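Local coordinates for protein putative isochorismatase hydrolase (Oleispira antarctica, PDB 3LQY) that probably acts as a hydrolase of the isochorismatase family, at residues 54-59 and 86-91. Sequence-based numbering, arbitrary orientation.
Sequences VVHVRH and EGEAVV
His56 and Glu88 meet through their side chains where the two backbones begin to pair. On His56, CB packs 3.9 Å from Val90 CG2. CG is set beside its own backbone N (chi1 -53°), which turns the ring back along the strand toward Glu88. At the ring edge CD2 passes 3.6 Å from Ala89 O, and at the tip NE2 donates an almost straight hydrogen bond of 2.7 Å to Glu88 OE1. The acceptor lies in the ring plane, whereas the ring nitrogen stands above the carboxylate plane. OE1 also accepts from Gln85 N and OE2 pairs with Arg48, so the carboxylate is gripped at both oxygens, which would favour its charged form. Val54 and Glu88 lie side by side, pointing the same way, with Val54 CG1 3.9 Å from Glu88 CD. The pairing lies at the edge of the parallel, Rossmann-like sheet of the isochorismatase fold, where 90-93 is the outermost strand within the chain and 54-59 its neighbour. Three backbone bonds join the strands: His56 N to Ala89 O, Val91 N to His56 O at 2.7 Å, and Arg58 N to Val91 O. Before pairing starts, a water bridges Val54 O and Ala89 N. On the face away from His56, Val55 CG1 touches Val91 CG2 at 4.2 Å.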
ATOM      1  N   VAL A  54       6.251 -11.291  -0.362  1.00 85.19           N
ATOM      2  CA  VAL A  54       6.201  -9.841  -0.203  1.00 79.62           C
ATOM      3  C   VAL A  54       6.304  -9.196  -1.585  1.00 77.71           C
ATOM      4  O   VAL A  54       7.266  -9.474  -2.327  1.00 81.29           O
ATOM      5  CB  VAL A  54       7.348  -9.333   0.681  1.00 80.01           C
ATOM      6  CG1 VAL A  54       7.293  -7.826   0.799  1.00 75.93           C
ATOM      7  CG2 VAL A  54       7.248  -9.958   2.048  1.00 82.73           C
ATOM      8  N   VAL A  55       5.303  -8.373  -1.937  1.00 73.90           N
ATOM      9  CA  VAL A  55       5.322  -7.634  -3.200  1.00 72.09           C
ATOM     10  C   VAL A  55       5.172  -6.134  -2.954  1.00 67.09           C
ATOM     11  O   VAL A  55       4.327  -5.695  -2.154  1.00 65.23           O
ATOM     12  CB  VAL A  55       4.237  -8.070  -4.174  1.00 72.95           C
ATOM     13  CG1 VAL A  55       4.365  -7.316  -5.498  1.00 72.60           C
ATOM     14  CG2 VAL A  55       4.266  -9.558  -4.417  1.00 76.01           C
ATOM     15  N   HIS A  56       5.998  -5.368  -3.671  1.00 65.81           N
ATOM     16  CA  HIS A  56       5.990  -3.908  -3.577  1.00 61.88           C
ATOM     17  C   HIS A  56       5.424  -3.258  -4.827  1.00 59.99           C
ATOM     18  O   HIS A  56       5.614  -3.742  -5.963  1.00 63.44           O
ATOM     19  CB  HIS A  56       7.439  -3.372  -3.384  1.00 62.09           C
ATOM     20  CG  HIS A  56       8.174  -4.006  -2.249  1.00 65.75           C
ATOM     21  ND1 HIS A  56       8.243  -3.435  -0.995  1.00 64.65           N
ATOM     22  CD2 HIS A  56       8.877  -5.167  -2.179  1.00 69.95           C
ATOM     23  CE1 HIS A  56       8.986  -4.208  -0.212  1.00 67.81           C
ATOM     24  NE2 HIS A  56       9.363  -5.271  -0.899  1.00 70.37           N
ATOM     25  N   VAL A  57       4.802  -2.109  -4.621  1.00 55.13           N
ATOM     26  CA  VAL A  57       4.277  -1.337  -5.726  1.00 54.40           C
ATOM     27  C   VAL A  57       4.836   0.061  -5.552  1.00 52.19           C
ATOM     28  O   VAL A  57       4.920   0.527  -4.448  1.00 51.06           O
ATOM     29  CB  VAL A  57       2.756  -1.322  -5.712  1.00 52.49           C
ATOM     30  CG1 VAL A  57       2.250  -0.318  -6.711  1.00 51.52           C
ATOM     31  CG2 VAL A  57       2.205  -2.757  -6.008  1.00 55.29           C
ATOM     32  N   ARG A  58       5.232   0.689  -6.653  1.00 53.61           N
ATOM     33  CA  ARG A  58       5.841   1.976  -6.651  1.00 53.19           C
ATOM     34  C   ARG A  58       5.292   2.781  -7.822  1.00 52.18           C
ATOM     35  O   ARG A  58       5.129   2.253  -8.905  1.00 55.72           O
ATOM     36  CB  ARG A  58       7.364   1.765  -6.815  1.00 57.13           C
ATOM     37  CG  ARG A  58       8.217   2.856  -6.349  1.00 60.17           C
ATOM     38  CD  ARG A  58       9.716   2.503  -6.362  1.00 63.42           C
ATOM     39  NE  ARG A  58      10.296   2.310  -7.709  1.00 65.59           N
ATOM     40  CZ  ARG A  58      10.589   3.282  -8.569  1.00 68.50           C
ATOM     41  NH1 ARG A  58      10.413   4.558  -8.243  1.00 67.35           N
ATOM     42  NH2 ARG A  58      11.114   2.978  -9.766  1.00 73.18           N
ATOM     43  N   HIS A  59       5.016   4.057  -7.611  1.00 49.95           N
ATOM     44  CA  HIS A  59       4.434   4.929  -8.645  1.00 50.71           C
ATOM     45  C   HIS A  59       5.400   5.948  -9.221  1.00 53.15           C
ATOM     46  O   HIS A  59       6.154   6.590  -8.471  1.00 53.40           O
ATOM     47  CB  HIS A  59       3.258   5.714  -8.042  1.00 48.05           C
ATOM     48  CG  HIS A  59       2.429   6.432  -9.065  1.00 49.94           C
ATOM     49  ND1 HIS A  59       1.261   5.893  -9.555  1.00 47.39           N
ATOM     50  CD2 HIS A  59       2.600   7.617  -9.709  1.00 50.55           C
ATOM     51  CE1 HIS A  59       0.742   6.713 -10.452  1.00 51.43           C
ATOM     52  NE2 HIS A  59       1.531   7.764 -10.569  1.00 53.04           N
ATOM     53  N   GLU A  86      16.167  -8.494  -2.178  1.00106.72           N
ATOM     54  CA  GLU A  86      16.257  -9.309  -3.376  1.00110.88           C
ATOM     55  C   GLU A  86      15.215 -10.398  -3.261  1.00111.39           C
ATOM     56  O   GLU A  86      14.965 -10.919  -2.163  1.00111.53           O
ATOM     57  CB  GLU A  86      17.676  -9.909  -3.565  1.00118.53           C
ATOM     58  CG  GLU A  86      17.836 -10.675  -4.889  1.00126.32           C
ATOM     59  CD  GLU A  86      17.296 -12.131  -4.867  1.00134.99           C
ATOM     60  OE1 GLU A  86      16.705 -12.576  -3.846  1.00135.63           O
ATOM     61  OE2 GLU A  86      17.473 -12.849  -5.886  1.00143.26           O
ATOM     62  N   GLY A  87      14.593 -10.722  -4.393  1.00111.54           N
ATOM     63  CA  GLY A  87      13.578 -11.766  -4.443  1.00112.54           C
ATOM     64  C   GLY A  87      12.180 -11.178  -4.442  1.00105.89           C
ATOM     65  O   GLY A  87      11.264 -11.766  -5.026  1.00106.93           O
ATOM     66  N   GLU A  88      12.023 -10.019  -3.791  1.00 99.79           N
ATOM     67  CA  GLU A  88      10.723  -9.380  -3.617  1.00 93.22           C
ATOM     68  C   GLU A  88      10.485  -8.478  -4.817  1.00 90.82           C
ATOM     69  O   GLU A  88      11.248  -7.546  -5.044  1.00 91.79           O
ATOM     70  CB  GLU A  88      10.706  -8.560  -2.326  1.00 88.54           C
ATOM     71  CG  GLU A  88      11.143  -9.333  -1.091  1.00 92.60           C
ATOM     72  CD  GLU A  88      11.086  -8.464   0.186  1.00 91.30           C
ATOM     73  OE1 GLU A  88      11.039  -7.222   0.045  1.00 88.87           O
ATOM     74  OE2 GLU A  88      11.147  -9.021   1.312  1.00 94.38           O
ATOM     75  N   ALA A  89       9.465  -8.786  -5.608  1.00 90.22           N
ATOM     76  CA  ALA A  89       9.167  -8.052  -6.827  1.00 88.51           C
ATOM     77  C   ALA A  89       8.751  -6.629  -6.485  1.00 82.73           C
ATOM     78  O   ALA A  89       8.095  -6.384  -5.464  1.00 78.09           O
ATOM     79  CB  ALA A  89       8.029  -8.749  -7.614  1.00 89.64           C
ATOM     80  N   VAL A  90       9.118  -5.701  -7.360  1.00 81.54           N
ATOM     81  CA  VAL A  90       8.651  -4.326  -7.262  1.00 75.74           C
ATOM     82  C   VAL A  90       7.928  -3.968  -8.550  1.00 74.96           C
ATOM     83  O   VAL A  90       8.518  -4.008  -9.627  1.00 77.03           O
ATOM     84  CB  VAL A  90       9.860  -3.377  -7.054  1.00 75.35           C
ATOM     85  CG1 VAL A  90       9.422  -1.934  -7.141  1.00 72.12           C
ATOM     86  CG2 VAL A  90      10.503  -3.681  -5.717  1.00 75.43           C
ATOM     87  N   VAL A  91       6.644  -3.647  -8.449  1.00 70.96           N
ATOM     88  CA  VAL A  91       5.881  -3.276  -9.614  1.00 71.44           C
ATOM     89  C   VAL A  91       5.795  -1.772  -9.763  1.00 68.55           C
ATOM     90  O   VAL A  91       5.256  -1.092  -8.888  1.00 66.73           O
ATOM     91  CB  VAL A  91       4.412  -3.788  -9.510  1.00 70.21           C
ATOM     92  CG1 VAL A  91       3.658  -3.461 -10.796  1.00 69.76           C
ATOM     93  CG2 VAL A  91       4.399  -5.288  -9.220  1.00 74.78           C
TER
HETATM   94  O   HOH W   1       7.798 -10.882  -4.844  1.00 94.68           O